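Local coordinates for protein glutathione S-transferase (Rhodospirillum rubrum F11, PDB 4O7H) that probably catalyses the conjugation of glutathione to electrophilic compounds, working as a dimer of two identical subunits, at residues L4-L9 against A29-T34; V18-K23 against E69-V74; N136-L141 against W181-Q186. All coordinates share one frame; numbering follows the deposited sequence.

Contact 1 (L4-L9 against A29-T34)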
loop_
_atom_site.group_PDB
_atom_site.type_symbol
_atom_site.label_atom_id
_atom_site.label_comp_id
_atom_site.label_asym_id
_atom_site.label_seq_id
_atom_site.Cartn_x
_atom_site.Cartn_y
_atom_site.Cartn_z
ATOM N N LEU A 4 15.514 14.298 0.429
ATOM C CA LEU A 4 14.254 13.668 0.029
ATOM C C LEU A 4 13.871 14.120 -1.377
ATOM O O LEU A 4 13.662 15.326 -1.657
ATOM C CB LEU A 4 13.135 14.041 1.028
ATOM C CG LEU A 4 11.831 13.336 0.707
ATOM C CD1 LEU A 4 11.947 11.878 1.095
ATOM C CD2 LEU A 4 10.644 14.029 1.341
ATOM N N TYR A 5 13.787 13.165 -2.282
ATOM C CA TYR A 5 13.209 13.387 -3.583
ATOM C C TYR A 5 11.703 13.377 -3.457
ATOM O O TYR A 5 11.093 12.384 -2.951
ATOM C CB TYR A 5 13.694 12.343 -4.610
ATOM C CG TYR A 5 15.160 12.465 -4.971
ATOM C CD1 TYR A 5 16.139 11.842 -4.206
ATOM C CD2 TYR A 5 15.557 13.254 -6.032
ATOM C CE1 TYR A 5 17.477 11.969 -4.501
ATOM C CE2 TYR A 5 16.888 13.402 -6.333
ATOM C CZ TYR A 5 17.837 12.779 -5.566
ATOM O OH TYR A 5 19.205 12.904 -5.875
ATOM N N HIS A 6 11.067 14.443 -3.926
ATOM C CA HIS A 6 9.636 14.595 -3.712
ATOM C C HIS A 6 8.990 15.376 -4.870
ATOM O O HIS A 6 9.684 15.942 -5.735
ATOM C CB HIS A 6 9.367 15.327 -2.386
ATOM C CG HIS A 6 9.465 16.817 -2.484
ATOM N ND1 HIS A 6 8.350 17.623 -2.508
ATOM C CD2 HIS A 6 10.535 17.639 -2.550
ATOM C CE1 HIS A 6 8.727 18.882 -2.635
ATOM N NE2 HIS A 6 10.050 18.924 -2.650
ATOM N N HIS A 7 7.685 15.461 -4.844
ATOM C CA HIS A 7 6.980 16.493 -5.569
ATOM C C HIS A 7 5.712 16.813 -4.849
ATOM O O HIS A 7 5.185 15.995 -4.090
ATOM C CB HIS A 7 6.794 16.208 -7.052
ATOM C CG HIS A 7 5.948 15.050 -7.391
ATOM N ND1 HIS A 7 4.579 15.048 -7.241
ATOM C CD2 HIS A 7 6.254 13.874 -7.998
ATOM C CE1 HIS A 7 4.078 13.908 -7.691
ATOM N NE2 HIS A 7 5.075 13.180 -8.167
ATOM N N GLY A 8 5.223 18.020 -5.060
ATOM C CA GLY A 8 4.076 18.506 -4.311
ATOM C C GLY A 8 2.789 17.766 -4.561
ATOM O O GLY A 8 1.875 17.853 -3.730
ATOM N N LEU A 9 2.656 17.042 -5.671
ATOM C CA LEU A 9 1.420 16.357 -5.936
ATOM C C LEU A 9 1.350 14.951 -5.349
ATOM O O LEU A 9 0.394 14.257 -5.540
ATOM C CB LEU A 9 1.240 16.250 -7.460
ATOM C CG LEU A 9 1.065 17.617 -8.124
ATOM C CD1 LEU A 9 0.739 17.365 -9.584
ATOM C CD2 LEU A 9 -0.075 18.375 -7.475
ATOM N N ALA A 29 15.150 19.146 0.478
ATOM C CA ALA A 29 14.044 18.758 -0.398
ATOM C C ALA A 29 14.438 18.938 -1.828
ATOM O O ALA A 29 14.831 20.063 -2.231
ATOM C CB ALA A 29 12.784 19.563 -0.134
ATOM N N VAL A 30 14.334 17.859 -2.612
ATOM C CA VAL A 30 14.700 17.895 -4.023
ATOM C C VAL A 30 13.528 17.467 -4.896
ATOM O O VAL A 30 13.011 16.359 -4.762
ATOM C CB VAL A 30 15.890 16.975 -4.292
ATOM C CG1 VAL A 30 16.300 17.027 -5.770
ATOM C CG2 VAL A 30 17.050 17.350 -3.385
ATOM N N ILE A 31 13.062 18.348 -5.759
ATOM C CA ILE A 31 11.953 18.053 -6.625
ATOM C C ILE A 31 12.365 17.112 -7.747
ATOM O O ILE A 31 13.385 17.341 -8.425
ATOM C CB ILE A 31 11.343 19.325 -7.246
ATOM C CG1 ILE A 31 10.867 20.240 -6.109
ATOM C CG2 ILE A 31 10.235 18.958 -8.220
ATOM C CD1 ILE A 31 10.551 21.699 -6.465
ATOM N N GLU A 32 11.583 16.061 -7.919
ATOM C CA GLU A 32 11.627 15.251 -9.118
ATOM C C GLU A 32 10.245 15.184 -9.736
ATOM O O GLU A 32 9.280 14.710 -9.104
ATOM C CB GLU A 32 12.107 13.831 -8.844
ATOM C CG GLU A 32 12.170 12.941 -10.099
ATOM C CD GLU A 32 13.301 13.297 -11.078
ATOM O OE1 GLU A 32 14.233 14.012 -10.682
ATOM O OE2 GLU A 32 13.211 12.910 -12.291
ATOM N N GLU A 33 10.125 15.664 -10.973
ATOM C CA GLU A 33 8.889 15.555 -11.714
ATOM C C GLU A 33 8.835 14.213 -12.425
ATOM O O GLU A 33 9.406 14.047 -13.511
ATOM C CB GLU A 33 8.804 16.736 -12.712
ATOM C CG GLU A 33 8.959 18.084 -12.001
ATOM C CD GLU A 33 8.772 19.303 -12.927
ATOM O OE1 GLU A 33 9.288 19.298 -14.059
ATOM O OE2 GLU A 33 8.120 20.280 -12.491
ATOM N N THR A 34 8.165 13.233 -11.807
ATOM C CA THR A 34 8.285 11.851 -12.243
ATOM C C THR A 34 7.528 11.567 -13.547
ATOM O O THR A 34 7.668 10.488 -14.137
ATOM C CB THR A 34 7.817 10.887 -11.132
ATOM O OG1 THR A 34 6.544 11.325 -10.600
ATOM C CG2 THR A 34 8.814 10.917 -9.984
#
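A chi1 of -68° stands Tyr5 CG anti to the carbonyl carbon, on the face of the sheet where Val30 also lies. The two side chains run side by side, pointing the same way, and Tyr5 CE2 is 3.7 Å from Val30 CG1. On the other face, chi1 83° puts His6 CG between the backbone N and the carbonyl carbon. His6 NE2 lies 3.8 Å from Ala29 CB and equally near Ile31 CG1. Helix 11-22 packs on this same face, with Ala13 and Arg17 against His6.

The parallel pairing is held by three backbone hydrogen bonds of 2.8-2.9 Å, from Val30 N to Leu4 O, His6 N to Val30 O and Glu32 N to His6 O. A CA-H...O contact of 3.2 Å from Tyr5 CA also reaches Val30 O. Past the strand, His7 CD2 comes edge-on to within 3.3 Å of Glu32 O, while the ring of Trp35 meets that of His7 edge-to-face. Polar grip therefore comes from the main chain: the side chains add apolar contacts to a register already fixed by backbone N-H...O hydrogen bonds, as in the first beta-alpha-beta unit of a thioredoxin-like domain.

Contact 2 (V18-K23 against E69-V74)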
loop_
_atom_site.group_PDB
_atom_site.type_symbol
_atom_site.label_atom_id
_atom_site.label_comp_id
_atom_site.label_asym_id
_atom_site.label_seq_id
_atom_site.Cartn_x
_atom_site.Cartn_y
_atom_site.Cartn_z
ATOM N N VAL A 18 6.322 15.607 6.244
ATOM C CA VAL A 18 5.736 15.855 7.574
ATOM C C VAL A 18 6.399 14.983 8.630
ATOM O O VAL A 18 6.751 15.471 9.744
ATOM C CB VAL A 18 4.211 15.726 7.552
ATOM C CG1 VAL A 18 3.642 15.853 8.985
ATOM C CG2 VAL A 18 3.578 16.718 6.576
ATOM N N ALA A 19 6.620 13.708 8.315
ATOM C CA ALA A 19 7.258 12.774 9.260
ATOM C C ALA A 19 8.689 13.206 9.630
ATOM O O ALA A 19 9.078 13.186 10.786
ATOM C CB ALA A 19 7.254 11.368 8.673
ATOM N N LEU A 20 9.487 13.593 8.634
ATOM C CA LEU A 20 10.836 14.015 8.867
ATOM C C LEU A 20 10.841 15.212 9.854
ATOM O O LEU A 20 11.642 15.263 10.802
ATOM C CB LEU A 20 11.458 14.418 7.527
ATOM C CG LEU A 20 11.890 13.228 6.651
ATOM C CD1 LEU A 20 12.157 13.744 5.238
ATOM C CD2 LEU A 20 13.100 12.497 7.216
ATOM N N ALA A 21 9.945 16.162 9.616
ATOM C CA ALA A 21 9.832 17.358 10.471
ATOM C C ALA A 21 9.361 16.987 11.899
ATOM O O ALA A 21 9.863 17.521 12.889
ATOM C CB ALA A 21 8.933 18.397 9.850
ATOM N N GLU A 22 8.384 16.092 12.006
ATOM C CA GLU A 22 7.900 15.635 13.310
ATOM C C GLU A 22 9.031 14.976 14.085
ATOM O O GLU A 22 9.129 15.152 15.312
ATOM C CB GLU A 22 6.762 14.644 13.143
ATOM C CG GLU A 22 5.431 15.299 12.772
ATOM C CD GLU A 22 4.820 16.150 13.854
ATOM O OE1 GLU A 22 4.953 15.765 15.046
ATOM O OE2 GLU A 22 4.206 17.195 13.523
ATOM N N LYS A 23 9.951 14.309 13.375
ATOM C CA LYS A 23 11.100 13.626 14.023
ATOM C C LYS A 23 12.300 14.560 14.189
ATOM O O LYS A 23 13.362 14.144 14.633
ATOM C CB LYS A 23 11.463 12.376 13.260
ATOM C CG LYS A 23 10.395 11.306 13.489
ATOM C CD LYS A 23 10.739 9.979 12.890
ATOM C CE LYS A 23 9.764 8.927 13.359
ATOM N NZ LYS A 23 10.083 8.357 14.684
ATOM N N GLU A 69 8.597 3.238 7.952
ATOM C CA GLU A 69 8.984 2.189 8.892
ATOM C C GLU A 69 10.477 2.305 9.203
ATOM O O GLU A 69 10.879 2.137 10.358
ATOM C CB GLU A 69 8.672 0.823 8.326
ATOM C CG GLU A 69 7.197 0.562 8.110
ATOM C CD GLU A 69 6.435 0.401 9.408
ATOM O OE1 GLU A 69 7.029 0.042 10.438
ATOM O OE2 GLU A 69 5.230 0.657 9.350
ATOM N N TYR A 70 11.286 2.654 8.201
ATOM C CA TYR A 70 12.714 2.882 8.384
ATOM C C TYR A 70 12.906 4.028 9.364
ATOM O O TYR A 70 13.746 3.933 10.291
ATOM C CB TYR A 70 13.349 3.240 7.046
ATOM C CG TYR A 70 14.750 3.785 7.161
ATOM C CD1 TYR A 70 15.849 2.933 7.238
ATOM C CD2 TYR A 70 14.967 5.156 7.179
ATOM C CE1 TYR A 70 17.167 3.450 7.331
ATOM C CE2 TYR A 70 16.281 5.660 7.283
ATOM C CZ TYR A 70 17.342 4.819 7.376
ATOM O OH TYR A 70 18.656 5.338 7.495
ATOM N N LEU A 71 12.181 5.122 9.203
ATOM C CA LEU A 71 12.354 6.271 10.136
ATOM C C LEU A 71 12.057 5.871 11.581
ATOM O O LEU A 71 12.759 6.318 12.510
ATOM C CB LEU A 71 11.551 7.497 9.734
ATOM C CG LEU A 71 11.908 8.156 8.416
ATOM C CD1 LEU A 71 10.900 9.254 8.131
ATOM C CD2 LEU A 71 13.373 8.659 8.411
ATOM N N GLU A 72 11.049 5.024 11.787
ATOM C CA GLU A 72 10.686 4.640 13.142
ATOM C C GLU A 72 11.752 3.697 13.719
ATOM O O GLU A 72 11.990 3.684 14.939
ATOM C CB GLU A 72 9.278 4.020 13.158
ATOM C CG GLU A 72 8.711 3.736 14.544
ATOM C CD GLU A 72 8.069 4.925 15.230
ATOM O OE1 GLU A 72 8.114 6.074 14.721
ATOM O OE2 GLU A 72 7.471 4.658 16.336
ATOM N N GLU A 73 12.410 2.930 12.875
ATOM C CA GLU A 73 13.461 1.987 13.309
ATOM C C GLU A 73 14.736 2.729 13.664
ATOM O O GLU A 73 15.412 2.399 14.672
ATOM C CB GLU A 73 13.747 0.947 12.219
ATOM C CG GLU A 73 12.640 -0.085 12.083
ATOM C CD GLU A 73 12.772 -0.975 10.862
ATOM O OE1 GLU A 73 13.849 -1.014 10.240
ATOM O OE2 GLU A 73 11.768 -1.669 10.594
ATOM N N VAL A 74 15.113 3.688 12.843
ATOM C CA VAL A 74 16.440 4.347 13.010
ATOM C C VAL A 74 16.376 5.587 13.899
ATOM O O VAL A 74 17.373 5.966 14.533
ATOM C CB VAL A 74 16.999 4.650 11.614
ATOM C CG1 VAL A 74 18.316 5.395 11.690
ATOM C CG2 VAL A 74 17.189 3.336 10.861
#
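Leu71 projects toward helix 11-22 and, with different atoms, meets Ala19 and Leu20 of that helix and Lys23 just past its end. Its CD1 lies 4.2 Å from Ala19 CB and 4.0 Å from Leu20 CD2; the two leucine side chains cross at about a right angle, and Leu71 CD2 also touches the same Leu20 methyl. Its CB lies 4.1 Å from Lys23 CD, so the lysine's methylene chain passes obliquely by the leucine before it turns polar.

Lys23 is extended through chi2 and chi3 and bends only at the last torsion (chi4 -83°), which swings NZ to Glu72. Glu72 leaves its helix with CG anti to the backbone N, and a bend at chi2 (83°) places CD on the lysine side. Lys23 NZ then lies 3.0 Å from Glu72 OE1 in a salt bridge, approaching from above the carboxylate, 43° out of its plane. Both ends are held further: Lys23 NZ also donates to the carbonyl oxygens of Tyr75 and Pro78, and Glu72 OE1 accepts from Leu80 N. An alanine in place of Lys23 would probably leave Glu72 without its charged mate, the carbonyls of Tyr75 and Pro78 without this donor, and a gap beside Leu71 CB. Tyr161 of the helical domain touches both Ala19 and Lys23, and Leu71 also rests on Leu53 of the sheet.

Two helices packed side by side on one face of the sheet, with the helical domain beyond them, are the arrangement of the thioredoxin-like N-terminal domain of glutathione S-transferases.

Contact 3 (N136-L141 against W181-Q186)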
loop_
_atom_site.group_PDB
_atom_site.type_symbol
_atom_site.label_atom_id
_atom_site.label_comp_id
_atom_site.label_asym_id
_atom_site.label_seq_id
_atom_site.Cartn_x
_atom_site.Cartn_y
_atom_site.Cartn_z
ATOM N N ASN A 136 -17.313 10.827 -2.731
ATOM C CA ASN A 136 -16.664 9.842 -1.872
ATOM C C ASN A 136 -15.944 10.481 -0.713
ATOM O O ASN A 136 -15.846 9.901 0.362
ATOM C CB ASN A 136 -15.648 9.033 -2.694
ATOM C CG ASN A 136 -16.311 8.036 -3.637
ATOM O OD1 ASN A 136 -17.457 7.656 -3.421
ATOM N ND2 ASN A 136 -15.615 7.630 -4.643
ATOM N N VAL A 137 -15.505 11.721 -0.866
ATOM C CA VAL A 137 -14.776 12.361 0.253
ATOM C C VAL A 137 -15.700 12.548 1.459
ATOM O O VAL A 137 -15.269 12.503 2.588
ATOM C CB VAL A 137 -14.068 13.686 -0.143
ATOM C CG1 VAL A 137 -15.022 14.830 -0.309
ATOM C CG2 VAL A 137 -13.021 14.054 0.921
ATOM N N HIS A 138 -17.005 12.697 1.227
ATOM C CA HIS A 138 -17.916 12.780 2.365
ATOM C C HIS A 138 -17.868 11.542 3.312
ATOM O O HIS A 138 -17.898 11.692 4.520
ATOM C CB HIS A 138 -19.349 12.959 1.867
ATOM C CG HIS A 138 -19.646 14.329 1.366
ATOM N ND1 HIS A 138 -20.029 15.360 2.189
ATOM C CD2 HIS A 138 -19.622 14.836 0.114
ATOM C CE1 HIS A 138 -20.225 16.444 1.471
ATOM N NE2 HIS A 138 -19.976 16.158 0.212
ATOM N N THR A 139 -17.849 10.341 2.759
ATOM C CA THR A 139 -17.847 9.113 3.564
ATOM C C THR A 139 -16.606 9.064 4.435
ATOM O O THR A 139 -16.658 8.701 5.611
ATOM C CB THR A 139 -17.857 7.882 2.658
ATOM O OG1 THR A 139 -18.883 8.039 1.652
ATOM C CG2 THR A 139 -18.093 6.646 3.445
ATOM N N HIS A 140 -15.485 9.469 3.839
ATOM C CA HIS A 140 -14.227 9.534 4.601
ATOM C C HIS A 140 -14.194 10.570 5.694
ATOM O O HIS A 140 -13.642 10.324 6.778
ATOM C CB HIS A 140 -13.056 9.709 3.659
ATOM C CG HIS A 140 -12.852 8.511 2.810
ATOM N ND1 HIS A 140 -12.113 7.425 3.238
ATOM C CD2 HIS A 140 -13.333 8.193 1.586
ATOM C CE1 HIS A 140 -12.167 6.479 2.315
ATOM N NE2 HIS A 140 -12.921 6.909 1.316
ATOM N N LEU A 141 -14.723 11.761 5.384
ATOM C CA LEU A 141 -14.840 12.775 6.402
ATOM C C LEU A 141 -15.764 12.383 7.539
ATOM O O LEU A 141 -15.464 12.712 8.670
ATOM C CB LEU A 141 -15.265 14.109 5.825
ATOM C CG LEU A 141 -14.172 14.765 4.987
ATOM C CD1 LEU A 141 -14.785 15.810 4.063
ATOM C CD2 LEU A 141 -13.049 15.371 5.829
ATOM N N TRP A 181 -15.616 20.984 3.897
ATOM C CA TRP A 181 -15.259 21.077 5.293
ATOM C C TRP A 181 -16.463 21.367 6.199
ATOM O O TRP A 181 -16.589 20.799 7.284
ATOM C CB TRP A 181 -14.214 22.158 5.541
ATOM C CG TRP A 181 -12.851 21.892 4.986
ATOM C CD1 TRP A 181 -12.219 22.598 4.041
ATOM C CD2 TRP A 181 -11.952 20.833 5.371
ATOM N NE1 TRP A 181 -10.971 22.061 3.794
ATOM C CE2 TRP A 181 -10.773 20.994 4.613
ATOM C CE3 TRP A 181 -12.026 19.801 6.289
ATOM C CZ2 TRP A 181 -9.692 20.118 4.716
ATOM C CZ3 TRP A 181 -10.930 18.937 6.419
ATOM C CH2 TRP A 181 -9.783 19.121 5.632
ATOM N N GLU A 182 -17.328 22.272 5.773
ATOM C CA GLU A 182 -18.366 22.695 6.709
ATOM C C GLU A 182 -19.473 21.653 6.853
ATOM O O GLU A 182 -20.301 21.726 7.766
ATOM C CB GLU A 182 -18.913 24.053 6.300
ATOM C CG GLU A 182 -17.852 25.157 6.405
ATOM C CD GLU A 182 -17.521 25.597 7.822
ATOM O OE1 GLU A 182 -17.936 24.961 8.830
ATOM O OE2 GLU A 182 -16.846 26.631 7.965
ATOM N N ASP A 183 -19.484 20.654 5.978
ATOM C CA ASP A 183 -20.391 19.525 6.190
ATOM C C ASP A 183 -19.893 18.553 7.277
ATOM O O ASP A 183 -20.614 17.622 7.669
ATOM C CB ASP A 183 -20.635 18.772 4.896
ATOM C CG ASP A 183 -21.460 19.558 3.925
ATOM O OD1 ASP A 183 -22.313 20.316 4.400
ATOM O OD2 ASP A 183 -21.258 19.398 2.721
ATOM N N HIS A 184 -18.629 18.698 7.700
ATOM C CA HIS A 184 -17.978 17.742 8.607
ATOM C C HIS A 184 -17.140 18.481 9.644
ATOM O O HIS A 184 -15.877 18.413 9.643
ATOM C CB HIS A 184 -17.150 16.791 7.788
ATOM C CG HIS A 184 -17.961 16.013 6.808
ATOM N ND1 HIS A 184 -18.127 16.391 5.496
ATOM C CD2 HIS A 184 -18.697 14.899 6.980
ATOM C CE1 HIS A 184 -18.920 15.526 4.886
ATOM N NE2 HIS A 184 -19.298 14.627 5.777
ATOM N N PRO A 185 -17.810 19.256 10.518
ATOM C CA PRO A 185 -17.096 20.144 11.424
ATOM C C PRO A 185 -16.067 19.462 12.366
ATOM O O PRO A 185 -15.049 20.067 12.693
ATOM C CB PRO A 185 -18.209 20.839 12.215
ATOM C CG PRO A 185 -19.449 20.015 11.981
ATOM C CD PRO A 185 -19.287 19.415 10.627
ATOM N N GLN A 186 -16.317 18.233 12.809
ATOM C CA GLN A 186 -15.367 17.573 13.714
ATOM C C GLN A 186 -14.064 17.254 12.922
ATOM O O GLN A 186 -12.961 17.426 13.443
ATOM C CB GLN A 186 -15.987 16.300 14.299
ATOM C CG GLN A 186 -17.236 16.623 15.126
ATOM C CD GLN A 186 -18.204 15.448 15.287
ATOM O OE1 GLN A 186 -18.628 14.830 14.312
ATOM N NE2 GLN A 186 -18.546 15.142 16.526
#
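Leu141 and His184 bring the backbones nearest, their CA atoms 6.3 Å apart, where helix 127-150 faces the short 3-10 turn 181-183 and the start of helix 185-195, with His184 at the N-cap position and its N hydrogen-bonded to Trp181 O.

The His184 side chain reaches across to the helix at about a right angle to that of Leu141. Leu141 CB sits over one face of the imidazole, 3.6 Å from the ring centroid and 18° off the normal, a CH-pi contact displaced somewhat toward the rim, with the nearest atom, His184 CG, at 3.4 Å. A chi1 of -70° stands Leu141 CG anti to the carbonyl carbon, and from this branch point one methyl, CD1, goes to the His184 ring while the other, CD2, reaches 4.2 Å from Trp181 CZ3. One leucine thus joins both aromatic residues.

His138, one turn earlier on the helix, meets His184 rim to rim, the ring planes 55° apart and neither lying over the other. The separation of 2.9 Å between His138 ND1 and His184 CE1 is short for nitrogen and carbon, which makes the modelled orientation of these imidazoles doubtful, and no bond is read into it. The neighbouring ring atom, modelled as His138 CE1, has Asp183 OD2 at 3.4 Å, near the ring plane; its identity shares the same doubt.

Trp181 is held by stacking on Tyr191 and by the hydrogen bond from its NE1 to Asp174 OD1; Pro180 packs against His138 and Leu141. The contact fastens the turn leading into helix 185-195 onto the flank of helix 127-150, within the all-helical C-terminal domain of the glutathione S-transferase fold.

Contacts 1 and 2 share the N-terminal thioredoxin-like domain and interlock along the chain: strand 3-6, helix 11-22, strand 28-31 and helix 64-74 supply their segments alternately. Their centres lie 18 Å apart, yet they touch, Leu4 CD2 being 4.2 Å from Leu20 CD1, so the sheet and helix 11-22 are joined where the two meet. Contact 3 comes later in the chain, after both have closed, in the C-terminal helical domain. Its centre is 29 Å from each of the others, on the opposite side of the chain's centre. Together they sample the family's two-domain architecture: a mixed four-stranded sheet with its helices, two strands joined by the beta-alpha-beta unit, and a helical domain packed against it.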